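Local atomic coordinates of putative L-alanine-DL-glutamate epimerase (Burkholderia xenovorans, PDB entry 3GO2), a protein that probably works as a magnesium-dependent racemase or epimerase of the mandelate racemase/muconate lactonizing enzyme family. Residues T10-D14 with I384-P389; G113-V119 with A333-L339; V147-E152 with A205-A210; W177-F181 with L220-A224. Residues are numbered along the deposited sequence.

Contact 1: T10-D14 with I384-P389; sequences TLCCD and ILAHPP
Residues 10-14 are the extended end of strand 5-14, whereas 384-389 leave the last turn of helix 381-386, closed by His387 N to Ile384 O at 3.2 Å, and continue as an irregular tail. The backbones converge at Asp14 and Pro389, whose CA atoms lie 4.1 Å apart. One direct hydrogen bond joins them: Asp14 N to His387 O, 2.7 Å and almost linear. A water extends this pairing by donating to Cys12 O (2.7 Å) and Ile384 O (2.8 Å). Ile384 (m, t) brings CD1 to 3.7 Å from Leu11 CD2 and CG2 to 3.9 Å from Cys13 CB; on Cys12, rotamer t sets SG 3.7 Å from Pro389 CG. A second water bridges Asp14 OD2 (2.9 Å) and His387 ND1 (2.8 Å), while His387 NE2 bonds Glu354 and its ring stacks on Trp351. Thus the last modelled residues return to an outer strand of the three-stranded antiparallel sheet in the N-terminal domain characteristic of the enolase superfamily.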
loop_
_atom_site.group_PDB
_atom_site.type_symbol
_atom_site.label_atom_id
_atom_site.label_comp_id
_atom_site.label_asym_id
_atom_site.label_seq_id
_atom_site.Cartn_x
_atom_site.Cartn_y
_atom_site.Cartn_z
ATOM N N THR A 10 -13.936 24.054 40.350
ATOM C CA THR A 10 -13.055 24.740 39.410
ATOM C C THR A 10 -12.863 26.169 39.855
ATOM O O THR A 10 -13.775 26.760 40.454
ATOM C CB THR A 10 -13.616 24.722 37.954
ATOM O OG1 THR A 10 -14.917 25.308 37.929
ATOM C CG2 THR A 10 -13.698 23.284 37.404
ATOM N N LEU A 11 -11.681 26.711 39.586
ATOM C CA LEU A 11 -11.321 28.079 39.933
ATOM C C LEU A 11 -10.696 28.765 38.735
ATOM O O LEU A 11 -10.151 28.114 37.847
ATOM C CB LEU A 11 -10.325 28.114 41.100
ATOM C CG LEU A 11 -10.719 27.575 42.482
ATOM C CD1 LEU A 11 -11.031 26.052 42.532
ATOM C CD2 LEU A 11 -9.581 27.892 43.471
ATOM N N CYS A 12 -10.747 30.083 38.715
ATOM C CA CYS A 12 -10.204 30.855 37.580
ATOM C C CYS A 12 -9.610 32.167 38.084
ATOM O O CYS A 12 -10.141 32.767 39.010
ATOM C CB CYS A 12 -11.331 31.091 36.576
ATOM S SG CYS A 12 -10.856 31.966 35.082
ATOM N N CYS A 13 -8.478 32.595 37.519
ATOM C CA CYS A 13 -7.905 33.882 37.869
ATOM C C CYS A 13 -7.303 34.572 36.665
ATOM O O CYS A 13 -7.015 33.955 35.624
ATOM C CB CYS A 13 -6.866 33.723 38.982
ATOM S SG CYS A 13 -5.312 32.948 38.463
ATOM N N ASP A 14 -7.110 35.874 36.808
ATOM C CA ASP A 14 -6.526 36.692 35.748
ATOM C C ASP A 14 -5.074 36.295 35.496
ATOM O O ASP A 14 -4.302 36.130 36.439
ATOM C CB ASP A 14 -6.523 38.166 36.179
ATOM C CG ASP A 14 -6.060 39.073 35.084
ATOM O OD1 ASP A 14 -6.632 38.995 33.989
ATOM O OD2 ASP A 14 -5.105 39.831 35.300
ATOM N N ILE A 384 -5.613 33.579 44.194
ATOM C CA ILE A 384 -6.514 33.449 43.047
ATOM C C ILE A 384 -7.600 34.507 43.137
ATOM O O ILE A 384 -7.945 35.160 42.162
ATOM C CB ILE A 384 -7.120 32.038 42.982
ATOM C CG1 ILE A 384 -6.043 31.066 42.489
ATOM C CG2 ILE A 384 -8.366 31.998 42.089
ATOM C CD1 ILE A 384 -6.417 29.617 42.611
ATOM N N LEU A 385 -8.143 34.696 44.325
ATOM C CA LEU A 385 -9.265 35.633 44.463
ATOM C C LEU A 385 -8.816 37.088 44.468
ATOM O O LEU A 385 -9.641 37.981 44.267
ATOM C CB LEU A 385 -10.089 35.315 45.701
ATOM C CG LEU A 385 -10.853 33.994 45.614
ATOM C CD1 LEU A 385 -11.386 33.588 47.008
ATOM C CD2 LEU A 385 -11.955 34.010 44.566
ATOM N N ALA A 386 -7.524 37.338 44.672
ATOM C CA ALA A 386 -6.967 38.687 44.583
ATOM C C ALA A 386 -6.745 39.102 43.146
ATOM O O ALA A 386 -6.456 40.295 42.871
ATOM C CB ALA A 386 -5.667 38.781 45.349
ATOM N N HIS A 387 -6.880 38.130 42.235
ATOM C CA HIS A 387 -6.726 38.329 40.785
ATOM C C HIS A 387 -7.946 37.846 39.994
ATOM O O HIS A 387 -7.896 36.904 39.178
ATOM C CB HIS A 387 -5.435 37.630 40.338
ATOM C CG HIS A 387 -4.216 38.269 40.906
ATOM N ND1 HIS A 387 -3.705 39.454 40.416
ATOM C CD2 HIS A 387 -3.454 37.946 41.979
ATOM C CE1 HIS A 387 -2.641 39.794 41.121
ATOM N NE2 HIS A 387 -2.469 38.899 42.077
ATOM N N PRO A 388 -9.096 38.483 40.225
ATOM C CA PRO A 388 -10.325 38.087 39.536
ATOM C C PRO A 388 -10.176 38.164 38.001
ATOM O O PRO A 388 -9.523 39.085 37.523
ATOM C CB PRO A 388 -11.346 39.112 40.047
ATOM C CG PRO A 388 -10.550 40.248 40.508
ATOM C CD PRO A 388 -9.288 39.679 41.058
ATOM N N PRO A 389 -10.738 37.196 37.257
ATOM C CA PRO A 389 -10.595 37.138 35.796
ATOM C C PRO A 389 -11.509 38.097 35.041
ATOM O O PRO A 389 -11.992 39.064 35.626
ATOM C CB PRO A 389 -10.962 35.704 35.468
ATOM C CG PRO A 389 -11.872 35.267 36.515
ATOM C CD PRO A 389 -11.489 36.038 37.761
HETATM O O HOH W 1 -10.390 34.778 40.866
HETATM O O HOH W 2 -4.796 40.570 38.082
#

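Contact 2: G113-V119 with A333-L339; sequences GKLRDRV and AAAVPNL
Carbonyl groups released where a helix ends can be collected by a single arginine, and residues 333-339 illustrate how. The segment starts in the last turn of helix 323-335 and goes on as loop; residues 113-119 are mostly loop, becoming strand at Arg118 and Val119. In register, the CA atoms of Lys114 and Ala335 are 4.5 Å apart and those of Val119 and Ala333 6.9 Å. Ala333 sets CB 3.8 Å from Val119 CG2, and its O receives a weak bond from Arg116 NH1 (2.8 Å). Ala334 O accepts Leu115 N at 2.8 Å, nearly linearly, with Lys114 CA 3.5 Å from the same oxygen. Ala335 CB touches Gly113 O at 3.6 Å. Val336 O takes the shortest and straightest guanidinium bond, 2.7 Å from Arg116 NH1, and Pro337 O accepts Arg116 NH2 at 3.1 Å; Pro337 CB also meets Leu115 CD2 at 3.9 Å. Arg116 reaches these carbonyls, which lie near the plane of its guanidinium, with chi1 to chi3 p, t, p. Past the inverse gamma turn centred on Asn338, Leu339 (t, p) lays CD2 over one guanidinium face, 3.5 Å from Arg116 NH1, and 3.9 Å from Val119 CG1. Lys114 NZ, paired with Asp117 OD1 at 3.0 Å, also meets Glu64 of a second subunit. This buried junction ties the entry to strand 118-123 to the end of helix 323-335, a late helix of the enolase-superfamily barrel domain.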
loop_
_atom_site.group_PDB
_atom_site.type_symbol
_atom_site.label_atom_id
_atom_site.label_comp_id
_atom_site.label_asym_id
_atom_site.label_seq_id
_atom_site.Cartn_x
_atom_site.Cartn_y
_atom_site.Cartn_z
ATOM N N GLY A 113 8.497 5.944 38.369
ATOM C CA GLY A 113 9.666 6.505 39.013
ATOM C C GLY A 113 10.393 7.430 38.077
ATOM O O GLY A 113 10.177 7.392 36.857
ATOM N N LYS A 114 11.239 8.290 38.625
ATOM C CA LYS A 114 12.012 9.187 37.767
ATOM C C LYS A 114 13.185 8.420 37.133
ATOM O O LYS A 114 13.641 7.379 37.652
ATOM C CB LYS A 114 12.504 10.415 38.536
ATOM C CG LYS A 114 13.485 10.150 39.659
ATOM C CD LYS A 114 13.984 11.494 40.242
ATOM C CE LYS A 114 14.732 11.277 41.546
ATOM N NZ LYS A 114 15.952 10.471 41.302
ATOM N N LEU A 115 13.652 8.885 35.988
ATOM C CA LEU A 115 14.883 8.346 35.441
ATOM C C LEU A 115 15.864 9.469 35.097
ATOM O O LEU A 115 16.924 9.215 34.561
ATOM C CB LEU A 115 14.623 7.340 34.292
ATOM C CG LEU A 115 13.694 7.753 33.163
ATOM C CD1 LEU A 115 14.265 8.964 32.404
ATOM C CD2 LEU A 115 13.496 6.587 32.192
ATOM N N ARG A 116 15.503 10.704 35.439
ATOM C CA ARG A 116 16.444 11.842 35.465
ATOM C C ARG A 116 15.972 12.843 36.522
ATOM O O ARG A 116 14.771 12.855 36.860
ATOM C CB ARG A 116 16.559 12.497 34.075
ATOM C CG ARG A 116 15.216 13.014 33.532
ATOM C CD ARG A 116 15.325 13.618 32.117
ATOM N NE ARG A 116 15.624 12.607 31.107
ATOM C CZ ARG A 116 14.713 11.857 30.501
ATOM N NH1 ARG A 116 13.424 11.950 30.836
ATOM N NH2 ARG A 116 15.098 10.979 29.572
ATOM N N ASP A 117 16.922 13.671 36.998
ATOM C CA ASP A 117 16.737 14.644 38.084
ATOM C C ASP A 117 16.503 16.048 37.590
ATOM O O ASP A 117 16.058 16.907 38.338
ATOM C CB ASP A 117 18.030 14.717 38.967
ATOM C CG ASP A 117 18.269 13.464 39.755
ATOM O OD1 ASP A 117 17.384 12.572 39.799
ATOM O OD2 ASP A 117 19.347 13.377 40.368
ATOM N N ARG A 118 16.897 16.296 36.351
ATOM C CA ARG A 118 16.842 17.615 35.746
ATOM C C ARG A 118 16.422 17.441 34.300
ATOM O O ARG A 118 16.724 16.407 33.688
ATOM C CB ARG A 118 18.213 18.278 35.817
ATOM C CG ARG A 118 18.707 18.428 37.253
ATOM C CD ARG A 118 19.801 19.431 37.359
ATOM N NE ARG A 118 20.180 19.597 38.759
ATOM C CZ ARG A 118 21.004 20.540 39.200
ATOM N NH1 ARG A 118 21.521 21.414 38.351
ATOM N NH2 ARG A 118 21.287 20.622 40.503
ATOM N N VAL A 119 15.768 18.453 33.745
ATOM C CA VAL A 119 15.190 18.367 32.405
ATOM C C VAL A 119 15.654 19.543 31.559
ATOM O O VAL A 119 15.408 20.688 31.916
ATOM C CB VAL A 119 13.625 18.398 32.505
ATOM C CG1 VAL A 119 13.004 18.395 31.125
ATOM C CG2 VAL A 119 13.103 17.213 33.340
ATOM N N ALA A 333 8.011 14.604 32.364
ATOM C CA ALA A 333 9.360 14.647 31.793
ATOM C C ALA A 333 10.376 13.821 32.594
ATOM O O ALA A 333 11.315 13.253 32.031
ATOM C CB ALA A 333 9.840 16.098 31.703
ATOM N N ALA A 334 10.197 13.755 33.906
ATOM C CA ALA A 334 11.068 12.958 34.741
ATOM C C ALA A 334 11.045 11.457 34.458
ATOM O O ALA A 334 12.061 10.764 34.624
ATOM C CB ALA A 334 10.745 13.227 36.211
ATOM N N ALA A 335 9.883 10.941 34.033
ATOM C CA ALA A 335 9.630 9.525 33.929
ATOM C C ALA A 335 9.739 8.962 32.496
ATOM O O ALA A 335 9.863 7.741 32.301
ATOM C CB ALA A 335 8.227 9.226 34.504
ATOM N N VAL A 336 9.658 9.837 31.497
ATOM C CA VAL A 336 9.648 9.383 30.094
ATOM C C VAL A 336 11.066 9.193 29.547
ATOM O O VAL A 336 11.823 10.156 29.509
ATOM C CB VAL A 336 8.887 10.375 29.216
ATOM C CG1 VAL A 336 9.084 10.036 27.758
ATOM C CG2 VAL A 336 7.385 10.342 29.602
ATOM N N PRO A 337 11.452 7.959 29.119
ATOM C CA PRO A 337 12.816 7.826 28.599
ATOM C C PRO A 337 13.031 8.615 27.321
ATOM O O PRO A 337 14.063 9.286 27.174
ATOM C CB PRO A 337 12.952 6.325 28.291
ATOM C CG PRO A 337 11.560 5.841 28.147
ATOM C CD PRO A 337 10.750 6.667 29.117
ATOM N N ASN A 338 12.070 8.544 26.414
ATOM C CA ASN A 338 12.203 9.114 25.076
ATOM C C ASN A 338 11.806 10.602 25.051
ATOM O O ASN A 338 10.880 11.000 24.363
ATOM C CB ASN A 338 11.417 8.277 24.039
ATOM C CG ASN A 338 9.935 8.069 24.414
ATOM O OD1 ASN A 338 9.622 7.735 25.559
ATOM N ND2 ASN A 338 9.039 8.227 23.439
ATOM N N LEU A 339 12.523 11.412 25.843
ATOM C CA LEU A 339 12.223 12.829 26.023
ATOM C C LEU A 339 13.141 13.691 25.163
ATOM O O LEU A 339 14.371 13.696 25.354
ATOM C CB LEU A 339 12.371 13.237 27.494
ATOM C CG LEU A 339 12.156 14.714 27.826
ATOM C CD1 LEU A 339 10.674 15.110 27.759
ATOM C CD2 LEU A 339 12.738 15.034 29.219
#

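Contact 3: V147-E152 with A205-A210; sequences VKRTAE and ALRDGA
At the centre of this helix-helix packing, in the barrel domain of an enolase-superfamily protein, small residues let two backbones come together. Ala151 CB rests 3.2 Å from Leu206 O, 3.5 Å from Ala210 N and 3.8 Å from Leu206 CD1. Beside it, Val147 (chi1 t) places CG1 3.6 Å from Leu206 CD1 and 4.0 Å from Ala205 CB; Leu206 (chi1 -150°, chi2 p) also reaches Ile162 and Thr164 of strand 161-168, joining the interface to the barrel wall. Segments 147-152 and 205-210 are helical throughout and run in broadly the same direction, their axes 6.8 Å apart at closest approach and crossing at -35°. The nearest CA pairs are Lys148 with Gly209, 4.5 Å, and Ala151 with Ala210, 4.7 Å. Gly209 explains such closeness: a CB here would point at the other helix and clash with Lys148 O. Its bare CA instead makes a CA-H...O contact with Lys148 O at 3.5 Å, matched by Lys148 CA to Ala205 O, 3.5 Å, and Glu152 CA to Gly209 O, 3.4 Å. Farther out the chemistry turns polar. Lys148, extended with all four chi angles t, stretches along the outer side to a salt bridge, NZ to Asp208 OD2 at 2.7 Å. Beyond it, a water donates to Glu152 OE2 at 2.8 Å and to Asp208 O at 3.0 Å.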
loop_
_atom_site.group_PDB
_atom_site.type_symbol
_atom_site.label_atom_id
_atom_site.label_comp_id
_atom_site.label_asym_id
_atom_site.label_seq_id
_atom_site.Cartn_x
_atom_site.Cartn_y
_atom_site.Cartn_z
ATOM N N VAL A 147 14.714 41.951 19.090
ATOM C CA VAL A 147 14.764 40.506 18.822
ATOM C C VAL A 147 16.164 39.984 19.124
ATOM O O VAL A 147 16.330 39.007 19.855
ATOM C CB VAL A 147 14.329 40.200 17.369
ATOM C CG1 VAL A 147 14.589 38.749 16.987
ATOM C CG2 VAL A 147 12.851 40.537 17.187
ATOM N N LYS A 148 17.184 40.658 18.596
ATOM C CA LYS A 148 18.562 40.271 18.825
ATOM C C LYS A 148 18.884 40.292 20.317
ATOM O O LYS A 148 19.451 39.349 20.848
ATOM C CB LYS A 148 19.523 41.193 18.074
ATOM C CG LYS A 148 20.975 40.845 18.285
ATOM C CD LYS A 148 21.862 41.780 17.512
ATOM C CE LYS A 148 23.344 41.536 17.808
ATOM N NZ LYS A 148 24.226 42.176 16.785
ATOM N N ARG A 149 18.517 41.369 20.992
ATOM C CA ARG A 149 18.836 41.493 22.414
ATOM C C ARG A 149 18.178 40.434 23.265
ATOM O O ARG A 149 18.748 40.024 24.253
ATOM C CB ARG A 149 18.447 42.859 22.935
ATOM C CG ARG A 149 19.358 43.955 22.428
ATOM C CD ARG A 149 19.114 45.236 23.215
ATOM N NE ARG A 149 17.715 45.671 23.232
ATOM C CZ ARG A 149 17.170 46.516 22.370
ATOM N NH1 ARG A 149 15.887 46.843 22.487
ATOM N NH2 ARG A 149 17.893 47.044 21.384
ATOM N N THR A 150 16.968 40.017 22.882
ATOM C CA THR A 150 16.274 38.964 23.616
ATOM C C THR A 150 17.027 37.636 23.515
ATOM O O THR A 150 17.149 36.916 24.507
ATOM C CB THR A 150 14.823 38.793 23.133
ATOM O OG1 THR A 150 14.129 40.040 23.173
ATOM C CG2 THR A 150 14.083 37.817 24.003
ATOM N N ALA A 151 17.522 37.298 22.320
ATOM C CA ALA A 151 18.328 36.091 22.142
ATOM C C ALA A 151 19.638 36.195 22.921
ATOM O O ALA A 151 20.076 35.217 23.518
ATOM C CB ALA A 151 18.609 35.841 20.681
ATOM N N GLU A 152 20.256 37.375 22.925
ATOM C CA GLU A 152 21.456 37.600 23.780
ATOM C C GLU A 152 21.167 37.348 25.264
ATOM O O GLU A 152 21.997 36.790 25.979
ATOM C CB GLU A 152 22.006 39.017 23.604
ATOM C CG GLU A 152 22.554 39.323 22.201
ATOM C CD GLU A 152 23.034 40.770 22.007
ATOM O OE1 GLU A 152 22.507 41.710 22.660
ATOM O OE2 GLU A 152 23.932 40.942 21.152
ATOM N N ALA A 205 18.269 37.996 12.929
ATOM C CA ALA A 205 18.472 38.807 14.137
ATOM C C ALA A 205 18.566 37.939 15.371
ATOM O O ALA A 205 19.440 38.130 16.243
ATOM C CB ALA A 205 17.379 39.863 14.292
ATOM N N LEU A 206 17.652 36.978 15.475
ATOM C CA LEU A 206 17.706 36.044 16.586
ATOM C C LEU A 206 19.015 35.267 16.647
ATOM O O LEU A 206 19.595 35.107 17.722
ATOM C CB LEU A 206 16.504 35.086 16.518
ATOM C CG LEU A 206 15.998 34.560 17.835
ATOM C CD1 LEU A 206 15.345 35.673 18.679
ATOM C CD2 LEU A 206 14.989 33.422 17.558
ATOM N N ARG A 207 19.495 34.792 15.488
ATOM C CA ARG A 207 20.722 34.027 15.426
ATOM C C ARG A 207 21.946 34.885 15.789
ATOM O O ARG A 207 22.876 34.406 16.464
ATOM C CB ARG A 207 20.917 33.433 14.029
ATOM C CG ARG A 207 22.263 32.738 13.816
ATOM C CD ARG A 207 22.514 31.680 14.895
ATOM N NE ARG A 207 21.635 30.522 14.731
ATOM C CZ ARG A 207 21.384 29.598 15.662
ATOM N NH1 ARG A 207 21.897 29.682 16.878
ATOM N NH2 ARG A 207 20.593 28.575 15.355
ATOM N N ASP A 208 21.928 36.126 15.318
ATOM C CA ASP A 208 22.989 37.116 15.592
ATOM C C ASP A 208 23.125 37.302 17.119
ATOM O O ASP A 208 24.237 37.373 17.637
ATOM C CB ASP A 208 22.647 38.441 14.878
ATOM C CG ASP A 208 23.758 39.487 14.945
ATOM O OD1 ASP A 208 24.912 39.138 15.274
ATOM O OD2 ASP A 208 23.462 40.674 14.640
ATOM N N GLY A 209 21.998 37.357 17.826
ATOM C CA GLY A 209 21.994 37.475 19.289
ATOM C C GLY A 209 22.280 36.189 20.049
ATOM O O GLY A 209 22.953 36.194 21.097
ATOM N N ALA A 210 21.781 35.071 19.520
ATOM C CA ALA A 210 21.874 33.777 20.194
ATOM C C ALA A 210 23.302 33.232 20.220
ATOM O O ALA A 210 23.676 32.483 21.131
ATOM C CB ALA A 210 20.943 32.733 19.502
HETATM O O HOH W 3 25.506 39.202 19.710
#

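Contact 4: W177-F181 with L220-A224; sequences WRPGF and LNFNA
This is a buried loop-to-loop contact in the barrel domain, joining the loop after strand 175-176 to the one after strand 215-219, beside the metal-bearing active site. Residues 177-181 include a short 3-10 stretch at Pro179-Gly180, with Phe181 N bonded to Arg178 O at 2.9 Å. Opposite it, a type II' beta turn spans Leu220 to Asn223, closed by Asn223 N to Leu220 O at 3.0 Å; Asn221 occupies its first corner at phi/psi 48/-131°. The loops come closest where the CA atoms of Gly180 and Asn223 stand 4.3 Å apart. Asn223 (chi1 m, chi2 -45°) turns OD1 to accept Gly180 N at 2.9 Å, and glycine fits because a CB there would clash with both Phe222 O and Asn223 OD1. Phe181 (chi1 m, chi2 -36°) meets Phe222 (chi1 m, chi2 -97°) through CE1 and CD2 at 3.7 Å. At the other end, a water accepts from Trp177 NE1 (2.8 Å) and donates to Asn223 O (2.9 Å). Gly180 O bonds Arg77 of a neighbouring subunit, so the contact also borders a subunit interface. Arg178 and Asn221 bind fumarate and 2-oxoglutarate in other crystals of this protein, and Asn221 lies about 4 Å from a bound magnesium ion, measured from its side chain. The direct and water-mediated bonds to Asn223 thus couple the backbones that carry these two ligand-binding residues.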
loop_
_atom_site.group_PDB
_atom_site.type_symbol
_atom_site.label_atom_id
_atom_site.label_comp_id
_atom_site.label_asym_id
_atom_site.label_seq_id
_atom_site.Cartn_x
_atom_site.Cartn_y
_atom_site.Cartn_z
ATOM N N TRP A 177 2.147 37.204 12.792
ATOM C CA TRP A 177 1.465 36.681 11.624
ATOM C C TRP A 177 0.877 35.348 12.056
ATOM O O TRP A 177 1.607 34.349 12.167
ATOM C CB TRP A 177 2.442 36.503 10.455
ATOM C CG TRP A 177 1.786 35.982 9.170
ATOM C CD1 TRP A 177 1.901 34.709 8.623
ATOM C CD2 TRP A 177 0.923 36.708 8.305
ATOM N NE1 TRP A 177 1.160 34.637 7.483
ATOM C CE2 TRP A 177 0.547 35.834 7.259
ATOM C CE3 TRP A 177 0.398 37.995 8.329
ATOM C CZ2 TRP A 177 -0.312 36.219 6.235
ATOM C CZ3 TRP A 177 -0.455 38.388 7.300
ATOM C CH2 TRP A 177 -0.802 37.493 6.267
ATOM N N ARG A 178 -0.440 35.336 12.295
ATOM C CA ARG A 178 -1.154 34.174 12.851
ATOM C C ARG A 178 -2.473 33.939 12.106
ATOM O O ARG A 178 -3.533 33.744 12.725
ATOM C CB ARG A 178 -1.453 34.364 14.339
ATOM C CG ARG A 178 -0.234 34.615 15.203
ATOM C CD ARG A 178 -0.621 35.264 16.492
ATOM N NE ARG A 178 -1.571 34.422 17.185
ATOM C CZ ARG A 178 -2.535 34.852 17.988
ATOM N NH1 ARG A 178 -3.360 33.959 18.543
ATOM N NH2 ARG A 178 -2.692 36.149 18.243
ATOM N N PRO A 179 -2.414 33.925 10.761
ATOM C CA PRO A 179 -3.662 33.743 10.007
ATOM C C PRO A 179 -4.402 32.431 10.335
ATOM O O PRO A 179 -5.627 32.353 10.206
ATOM C CB PRO A 179 -3.192 33.754 8.546
ATOM C CG PRO A 179 -1.823 33.244 8.595
ATOM C CD PRO A 179 -1.243 33.845 9.887
ATOM N N GLY A 180 -3.689 31.391 10.725
ATOM C CA GLY A 180 -4.365 30.152 11.102
ATOM C C GLY A 180 -5.311 30.311 12.276
ATOM O O GLY A 180 -6.244 29.514 12.438
ATOM N N PHE A 181 -5.061 31.341 13.094
ATOM C CA PHE A 181 -5.945 31.705 14.204
ATOM C C PHE A 181 -6.674 33.035 13.962
ATOM O O PHE A 181 -7.170 33.668 14.928
ATOM C CB PHE A 181 -5.161 31.762 15.523
ATOM C CG PHE A 181 -4.439 30.493 15.898
ATOM C CD1 PHE A 181 -4.965 29.232 15.639
ATOM C CD2 PHE A 181 -3.254 30.556 16.621
ATOM C CE1 PHE A 181 -4.299 28.082 16.022
ATOM C CE2 PHE A 181 -2.598 29.402 17.008
ATOM C CZ PHE A 181 -3.122 28.174 16.719
ATOM N N LEU A 220 5.468 27.321 13.534
ATOM C CA LEU A 220 4.557 27.813 12.522
ATOM C C LEU A 220 3.084 27.570 12.823
ATOM O O LEU A 220 2.216 28.018 12.067
ATOM C CB LEU A 220 4.916 27.187 11.181
ATOM C CG LEU A 220 6.360 27.359 10.758
ATOM C CD1 LEU A 220 6.616 26.581 9.422
ATOM C CD2 LEU A 220 6.728 28.861 10.632
ATOM N N ASN A 221 2.802 26.865 13.923
ATOM C CA ASN A 221 1.447 26.549 14.330
ATOM C C ASN A 221 0.648 26.006 13.122
ATOM O O ASN A 221 1.137 25.125 12.436
ATOM C CB ASN A 221 0.784 27.743 15.016
ATOM C CG ASN A 221 1.396 28.070 16.370
ATOM O OD1 ASN A 221 1.011 27.505 17.414
ATOM N ND2 ASN A 221 2.330 28.967 16.362
ATOM N N PHE A 222 -0.557 26.531 12.884
ATOM C CA PHE A 222 -1.387 26.101 11.766
ATOM C C PHE A 222 -1.406 27.177 10.664
ATOM O O PHE A 222 -2.406 27.323 9.969
ATOM C CB PHE A 222 -2.846 25.906 12.210
ATOM C CG PHE A 222 -3.125 24.727 13.140
ATOM C CD1 PHE A 222 -3.596 23.510 12.628
ATOM C CD2 PHE A 222 -3.087 24.887 14.518
ATOM C CE1 PHE A 222 -3.952 22.468 13.486
ATOM C CE2 PHE A 222 -3.433 23.848 15.365
ATOM C CZ PHE A 222 -3.882 22.650 14.851
ATOM N N ASN A 223 -0.324 27.949 10.534
ATOM C CA ASN A 223 -0.359 29.186 9.733
ATOM C C ASN A 223 -0.119 29.071 8.241
ATOM O O ASN A 223 -0.070 30.098 7.553
ATOM C CB ASN A 223 0.605 30.213 10.348
ATOM C CG ASN A 223 0.124 30.683 11.695
ATOM O OD1 ASN A 223 -1.066 30.989 11.856
ATOM N ND2 ASN A 223 1.010 30.704 12.690
ATOM N N ALA A 224 -0.029 27.858 7.721
ATOM C CA ALA A 224 0.007 27.644 6.269
ATOM C C ALA A 224 -0.676 26.348 5.854
ATOM O O ALA A 224 -1.227 25.611 6.702
ATOM C CB ALA A 224 1.456 27.662 5.784
HETATM O O HOH W 4 0.760 32.341 5.934
#

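The buried contacts here are also polar ones. Contacts 2 and 4 are buried and lie on opposite sides of the chain's centre, their centres 32 Å apart, and both rely on polar side chains bonding to main chain, and both border other subunits. Contacts 1 and 3 are only partly buried: one supplements a single backbone bond with waters and apolar contacts, while the other relies on close helix packing with a charged outer edge. Along the chain, contact 1 encloses all the others. Contacts 3 and 4 interleave in sequence within the barrel domain, helix against helix and loop against loop; only contact 4 contains ligand-binding residues.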